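Local coordinates for intracellular serine protease (Bacillus licheniformis, PDB 4ZOQ), which acts as the class II lanthipeptide protease LicP, probably cleaving peptide bonds as a subtilisin-like serine endopeptidase of the S8 family, at residues P226-L230 and L271-T275; V169-A173 and H198-G203. The contacts are given in a common frame with arbitrary orientation. Numbering follows the deposited sequence.

Overall arrangement
Both contacts belong to the subtilase fold, and their centres lie about 17 Å apart. Interaction 2 is a pair of neighbouring parallel strands in the central sheet. Interaction 1 joins the loop that follows the next strand, 221-226, to the segment leading toward helix 275-297. Thr275 connects the two. Its O lies 3.4 Å from Ser172 CB, and its CG2 packs 3.9 Å from Gly203 CA. The predicted charge-relay Ser276 comes next in the chain. The side chains of Ser172 and Ser276 are about 5 Å apart, and those of Ser172 and the predicted His86 about 7 Å. Gly274 of interaction 1 is also about 5 Å from the Ser276 side chain. Both contacts therefore border the probable catalytic centre.

Interaction 1: P226-L230 and L271-T275; sequences PGGYL and LSYGT
This is a loop-to-loop contact, made by one backbone hydrogen bond and a pair of tyrosines. Segment 226-230 leaves the C-terminal end of strand 221-226, and 271-275 runs from the end of strand 269-272 toward the helix that carries Ser276. The end-to-end directions of 227-230 and 272-274 are 121° apart. Gly227 faces Gly274 and Gly228 faces Tyr273, each with CA atoms 5.2 Å apart. Gly274 N donates to Gly227 O at 3.1 Å, and Tyr273 CA approaches that same Gly227 O at 3.2 Å. A CB on Gly227 would clash with Gly274 O. The positive phi of Gly228 (70/179) favours glycine, and at the backbone angles of Gly274 (138/158) a CB would jam against the preceding carbonyl.

Beyond the glycines, Tyr273 (p, chi2 79°) points toward the other loop. Tyr229 (t, chi2 48°) starts away, but its ring reaches back. The two form a T-shaped stack: the edge of Tyr229 meets the face of Tyr273, with centroids 4.7 Å apart and planes at 88°. Tyr229 CE1 lies 3.4 Å from Tyr273 CZ. Leu230 CG packs 3.8 Å from Tyr273 CE2. Tyr214 meets both rings, and Tyr229 OH hydrogen-bonds to Asp235. Gly274 and Thr275 directly precede the predicted nucleophile Ser276, in the Gly-Thr-Ser sequence typical of the subtilase active-site serine motif.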
ATOM      1  N   PRO B 226     -12.981   2.370   5.664  1.00 27.95           N
ATOM      2  CA  PRO B 226     -13.492   3.745   5.556  1.00 28.25           C
ATOM      3  C   PRO B 226     -12.454   4.789   5.101  1.00 25.66           C
ATOM      4  O   PRO B 226     -11.642   5.280   5.886  1.00 26.14           O
ATOM      5  CB  PRO B 226     -13.984   4.041   6.985  1.00 26.90           C
ATOM      6  CG  PRO B 226     -13.304   3.050   7.871  1.00 26.79           C
ATOM      7  CD  PRO B 226     -13.122   1.826   7.032  1.00 27.91           C
ATOM      8  N   GLY B 227     -12.492   5.109   3.816  1.00 26.67           N
ATOM      9  CA  GLY B 227     -11.636   6.129   3.240  1.00 24.02           C
ATOM     10  C   GLY B 227     -12.370   7.432   2.901  1.00 25.45           C
ATOM     11  O   GLY B 227     -11.763   8.339   2.342  1.00 28.25           O
ATOM     12  N   GLY B 228     -13.689   7.494   3.118  1.00 25.31           N
ATOM     13  CA  GLY B 228     -14.384   8.763   3.048  1.00 25.70           C
ATOM     14  C   GLY B 228     -14.505   9.362   1.667  1.00 30.02           C
ATOM     15  O   GLY B 228     -14.097   8.758   0.668  1.00 27.08           O
ATOM     16  N   TYR B 229     -15.156  10.519   1.597  1.00 29.51           N
ATOM     17  CA  TYR B 229     -15.146  11.296   0.368  1.00 28.85           C
ATOM     18  C   TYR B 229     -15.533  12.734   0.694  1.00 28.63           C
ATOM     19  O   TYR B 229     -15.735  13.091   1.857  1.00 29.60           O
ATOM     20  CB  TYR B 229     -16.046  10.691  -0.711  1.00 29.45           C
ATOM     21  CG  TYR B 229     -15.893  11.358  -2.079  1.00 31.55           C
ATOM     22  CD1 TYR B 229     -14.630  11.597  -2.634  1.00 30.76           C
ATOM     23  CD2 TYR B 229     -17.011  11.674  -2.848  1.00 33.66           C
ATOM     24  CE1 TYR B 229     -14.493  12.178  -3.912  1.00 30.68           C
ATOM     25  CE2 TYR B 229     -16.888  12.219  -4.113  1.00 34.92           C
ATOM     26  CZ  TYR B 229     -15.627  12.483  -4.639  1.00 33.87           C
ATOM     27  OH  TYR B 229     -15.545  13.044  -5.896  1.00 34.49           O
ATOM     28  N   LEU B 230     -15.617  13.557  -0.338  1.00 29.50           N
ATOM     29  CA  LEU B 230     -15.949  14.955  -0.174  1.00 33.42           C
ATOM     30  C   LEU B 230     -17.413  15.089   0.251  1.00 34.95           C
ATOM     31  O   LEU B 230     -17.770  16.031   0.964  1.00 39.72           O
ATOM     32  CB  LEU B 230     -15.703  15.702  -1.487  1.00 36.41           C
ATOM     33  CG  LEU B 230     -14.252  15.804  -1.963  1.00 32.12           C
ATOM     34  CD1 LEU B 230     -14.197  16.085  -3.456  1.00 32.26           C
ATOM     35  CD2 LEU B 230     -13.531  16.895  -1.176  1.00 31.20           C
ATOM     36  N   LEU B 271      -7.318  16.878   6.088  1.00 30.58           N
ATOM     37  CA  LEU B 271      -8.538  16.211   5.736  1.00 32.87           C
ATOM     38  C   LEU B 271      -8.389  15.694   4.313  1.00 33.96           C
ATOM     39  O   LEU B 271      -7.987  16.427   3.404  1.00 36.23           O
ATOM     40  CB  LEU B 271      -9.688  17.197   5.865  1.00 33.34           C
ATOM     41  CG  LEU B 271     -10.925  16.769   6.631  1.00 39.40           C
ATOM     42  CD1 LEU B 271     -10.545  16.131   7.970  1.00 31.18           C
ATOM     43  CD2 LEU B 271     -11.728  18.026   6.852  1.00 35.24           C
ATOM     44  N   SER B 272      -8.724  14.435   4.106  1.00 32.64           N
ATOM     45  CA  SER B 272      -8.498  13.812   2.813  1.00 31.23           C
ATOM     46  C   SER B 272      -9.442  12.629   2.594  1.00 32.53           C
ATOM     47  O   SER B 272     -10.374  12.415   3.378  1.00 29.91           O
ATOM     48  CB  SER B 272      -7.025  13.362   2.737  1.00 34.06           C
ATOM     49  OG  SER B 272      -6.637  12.973   1.428  1.00 37.36           O
ATOM     50  N   TYR B 273      -9.178  11.856   1.542  1.00 32.83           N
ATOM     51  CA  TYR B 273      -9.972  10.676   1.198  1.00 31.60           C
ATOM     52  C   TYR B 273      -9.198   9.790   0.210  1.00 31.21           C
ATOM     53  O   TYR B 273      -8.267  10.256  -0.430  1.00 31.78           O
ATOM     54  CB  TYR B 273     -11.337  11.102   0.629  1.00 29.95           C
ATOM     55  CG  TYR B 273     -11.287  11.653  -0.787  1.00 30.34           C
ATOM     56  CD1 TYR B 273     -11.195  10.814  -1.892  1.00 28.62           C
ATOM     57  CD2 TYR B 273     -11.314  13.035  -1.013  1.00 34.66           C
ATOM     58  CE1 TYR B 273     -11.137  11.325  -3.196  1.00 29.50           C
ATOM     59  CE2 TYR B 273     -11.264  13.563  -2.312  1.00 34.20           C
ATOM     60  CZ  TYR B 273     -11.175  12.698  -3.401  1.00 34.07           C
ATOM     61  OH  TYR B 273     -11.139  13.209  -4.685  1.00 31.87           O
ATOM     62  N   GLY B 274      -9.632   8.546   0.037  1.00 28.99           N
ATOM     63  CA  GLY B 274      -9.093   7.690  -1.004  1.00 26.07           C
ATOM     64  C   GLY B 274      -8.826   6.242  -0.603  1.00 30.48           C
ATOM     65  O   GLY B 274      -8.711   5.904   0.616  1.00 26.35           O
ATOM     66  N   THR B 275      -8.778   5.376  -1.625  1.00 25.84           N
ATOM     67  CA  THR B 275      -8.416   3.976  -1.422  1.00 27.13           C
ATOM     68  C   THR B 275      -6.988   3.891  -0.865  1.00 27.74           C
ATOM     69  O   THR B 275      -6.620   2.927  -0.182  1.00 27.42           O
ATOM     70  CB  THR B 275      -8.513   3.105  -2.719  1.00 26.62           C
ATOM     71  OG1 THR B 275      -7.740   3.695  -3.763  1.00 26.52           O
ATOM     72  CG2 THR B 275      -9.958   2.943  -3.201  1.00 25.10           C
TER

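Interaction 2: V169-A173 and H198-G203; sequences VFSSA and HVVSVG
Two adjacent parallel strands pair here in the core of the subtilase sheet. Strands 169-172 and 200-203 approach to 4.6 Å between axes, with a signed crossing angle of -38°. Phe170 pairs with Val200, Ser171 with Ser201 and Ser172 with Val202. Four backbone hydrogen bonds set the ladder: Val200 N to Val169 O (2.8 Å), Ser171 N to Val200 O (2.9 Å), Val202 N to Ser171 O (2.8 Å) and Ala173 N to Val202 O (2.9 Å). At the N-terminal end of the pair, a water bridges Val169 N (3.0 Å) and His198 O (2.9 Å).

On one face, the Phe170 ring (m, chi2 -82°) stands beside Val200 and Val202. Its CD1 fills the space against Val200 CB at 3.6 Å, and Val202 CG2 sits at the ring edge, 4.5 Å from that CD1. On the Ser171 side, the small Ser171 CB leaves room for the Val199 methyl CG1, which fits against it at 3.6 Å. Just after the strand, Ala173 turns its methyl toward segment 198-203, with CB 3.5 Å from Ser201 OG, which hydrogen-bonds to Glu220. Near the start, Val169 CG1 touches Val199 CG2 at 4.2 Å.

From helix 275-297, Val282 touches Phe170 and Val202, and Ala286 touches Phe170. Helix 146-164 touches Val169 and Val199. Strand 133-136 flanks 169-172 in the sheet, and strand 221-226 flanks 200-203.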
ATOM      1  N   VAL B 169       0.352  -8.709   1.420  1.00 32.99           N
ATOM      2  CA  VAL B 169       0.489  -7.504   0.609  1.00 29.92           C
ATOM      3  C   VAL B 169      -0.887  -6.899   0.356  1.00 31.04           C
ATOM      4  O   VAL B 169      -1.744  -7.511  -0.269  1.00 28.72           O
ATOM      5  CB  VAL B 169       1.184  -7.808  -0.743  1.00 30.09           C
ATOM      6  CG1 VAL B 169       1.340  -6.537  -1.569  1.00 30.20           C
ATOM      7  CG2 VAL B 169       2.535  -8.502  -0.510  1.00 28.89           C
ATOM      8  N   PHE B 170      -1.078  -5.676   0.821  1.00 31.02           N
ATOM      9  CA  PHE B 170      -2.339  -4.982   0.674  1.00 31.44           C
ATOM     10  C   PHE B 170      -2.131  -3.845  -0.305  1.00 33.20           C
ATOM     11  O   PHE B 170      -1.101  -3.182  -0.263  1.00 30.64           O
ATOM     12  CB  PHE B 170      -2.819  -4.474   2.025  1.00 28.90           C
ATOM     13  CG  PHE B 170      -3.099  -5.573   2.999  1.00 31.17           C
ATOM     14  CD1 PHE B 170      -4.306  -6.257   2.976  1.00 31.19           C
ATOM     15  CD2 PHE B 170      -2.122  -5.976   3.891  1.00 28.49           C
ATOM     16  CE1 PHE B 170      -4.545  -7.289   3.849  1.00 28.36           C
ATOM     17  CE2 PHE B 170      -2.355  -7.005   4.775  1.00 27.58           C
ATOM     18  CZ  PHE B 170      -3.575  -7.662   4.746  1.00 31.90           C
ATOM     19  N   SER B 171      -3.104  -3.633  -1.192  1.00 31.86           N
ATOM     20  CA  SER B 171      -2.976  -2.611  -2.220  1.00 31.74           C
ATOM     21  C   SER B 171      -4.269  -1.820  -2.403  1.00 30.86           C
ATOM     22  O   SER B 171      -5.351  -2.368  -2.294  1.00 31.52           O
ATOM     23  CB  SER B 171      -2.593  -3.276  -3.547  1.00 33.64           C
ATOM     24  OG  SER B 171      -2.003  -2.335  -4.404  1.00 39.52           O
ATOM     25  N   SER B 172      -4.155  -0.544  -2.730  1.00 27.25           N
ATOM     26  CA  SER B 172      -5.339   0.263  -3.006  1.00 29.01           C
ATOM     27  C   SER B 172      -5.946  -0.096  -4.360  1.00 30.22           C
ATOM     28  O   SER B 172      -5.223  -0.361  -5.330  1.00 30.95           O
ATOM     29  CB  SER B 172      -5.004   1.746  -2.934  1.00 25.34           C
ATOM     30  OG  SER B 172      -3.892   2.032  -3.745  1.00 29.80           O
ATOM     31  N   ALA B 173      -7.274  -0.164  -4.408  1.00 27.70           N
ATOM     32  CA  ALA B 173      -7.957  -0.620  -5.608  1.00 26.93           C
ATOM     33  C   ALA B 173      -7.987   0.454  -6.687  1.00 27.31           C
ATOM     34  O   ALA B 173      -8.193   0.165  -7.846  1.00 27.96           O
ATOM     35  CB  ALA B 173      -9.354  -1.065  -5.271  1.00 26.41           C
ATOM     36  N   HIS B 198      -2.256 -13.058  -4.949  1.00 34.51           N
ATOM     37  CA  HIS B 198      -1.556 -12.873  -3.672  1.00 33.41           C
ATOM     38  C   HIS B 198      -1.435 -11.380  -3.260  1.00 33.79           C
ATOM     39  O   HIS B 198      -0.792 -11.036  -2.273  1.00 33.67           O
ATOM     40  CB  HIS B 198      -0.180 -13.527  -3.707  1.00 35.50           C
ATOM     41  CG  HIS B 198      -0.207 -14.958  -4.137  1.00 39.13           C
ATOM     42  ND1 HIS B 198      -0.844 -15.943  -3.411  1.00 43.49           N
ATOM     43  CD2 HIS B 198       0.343 -15.576  -5.210  1.00 38.34           C
ATOM     44  CE1 HIS B 198      -0.703 -17.103  -4.029  1.00 38.32           C
ATOM     45  NE2 HIS B 198       0.019 -16.909  -5.120  1.00 37.51           N
ATOM     46  N   VAL B 199      -2.045 -10.486  -4.020  1.00 31.68           N
ATOM     47  CA  VAL B 199      -2.172  -9.111  -3.579  1.00 32.34           C
ATOM     48  C   VAL B 199      -3.645  -8.844  -3.176  1.00 36.15           C
ATOM     49  O   VAL B 199      -4.572  -9.170  -3.923  1.00 34.26           O
ATOM     50  CB  VAL B 199      -1.730  -8.123  -4.668  1.00 31.61           C
ATOM     51  CG1 VAL B 199      -2.050  -6.714  -4.251  1.00 30.40           C
ATOM     52  CG2 VAL B 199      -0.230  -8.304  -5.004  1.00 32.04           C
ATOM     53  N   VAL B 200      -3.849  -8.309  -1.977  1.00 32.39           N
ATOM     54  CA  VAL B 200      -5.188  -8.027  -1.459  1.00 30.37           C
ATOM     55  C   VAL B 200      -5.655  -6.631  -1.893  1.00 32.21           C
ATOM     56  O   VAL B 200      -5.174  -5.609  -1.376  1.00 31.27           O
ATOM     57  CB  VAL B 200      -5.201  -8.114   0.071  1.00 30.93           C
ATOM     58  CG1 VAL B 200      -6.602  -7.854   0.625  1.00 31.74           C
ATOM     59  CG2 VAL B 200      -4.671  -9.486   0.537  1.00 31.67           C
ATOM     60  N   SER B 201      -6.607  -6.574  -2.818  1.00 29.35           N
ATOM     61  CA  SER B 201      -7.069  -5.289  -3.335  1.00 29.01           C
ATOM     62  C   SER B 201      -8.142  -4.654  -2.412  1.00 32.91           C
ATOM     63  O   SER B 201      -9.140  -5.289  -2.095  1.00 30.70           O
ATOM     64  CB  SER B 201      -7.611  -5.475  -4.742  1.00 27.43           C
ATOM     65  OG  SER B 201      -7.981  -4.242  -5.292  1.00 33.85           O
ATOM     66  N   VAL B 202      -7.924  -3.408  -1.976  1.00 30.55           N
ATOM     67  CA  VAL B 202      -8.787  -2.767  -0.981  1.00 26.49           C
ATOM     68  C   VAL B 202      -9.473  -1.490  -1.521  1.00 27.55           C
ATOM     69  O   VAL B 202      -8.797  -0.551  -1.973  1.00 28.15           O
ATOM     70  CB  VAL B 202      -7.986  -2.404   0.313  1.00 27.29           C
ATOM     71  CG1 VAL B 202      -8.870  -1.759   1.366  1.00 24.61           C
ATOM     72  CG2 VAL B 202      -7.261  -3.628   0.888  1.00 29.55           C
ATOM     73  N   GLY B 203     -10.803  -1.464  -1.441  1.00 24.80           N
ATOM     74  CA  GLY B 203     -11.607  -0.315  -1.824  1.00 25.30           C
ATOM     75  C   GLY B 203     -11.982   0.555  -0.637  1.00 26.69           C
ATOM     76  O   GLY B 203     -11.638   0.258   0.505  1.00 27.58           O
TER
HETATM   77  O   HOH W   1      -1.236 -11.120   0.591  1.00 37.22           O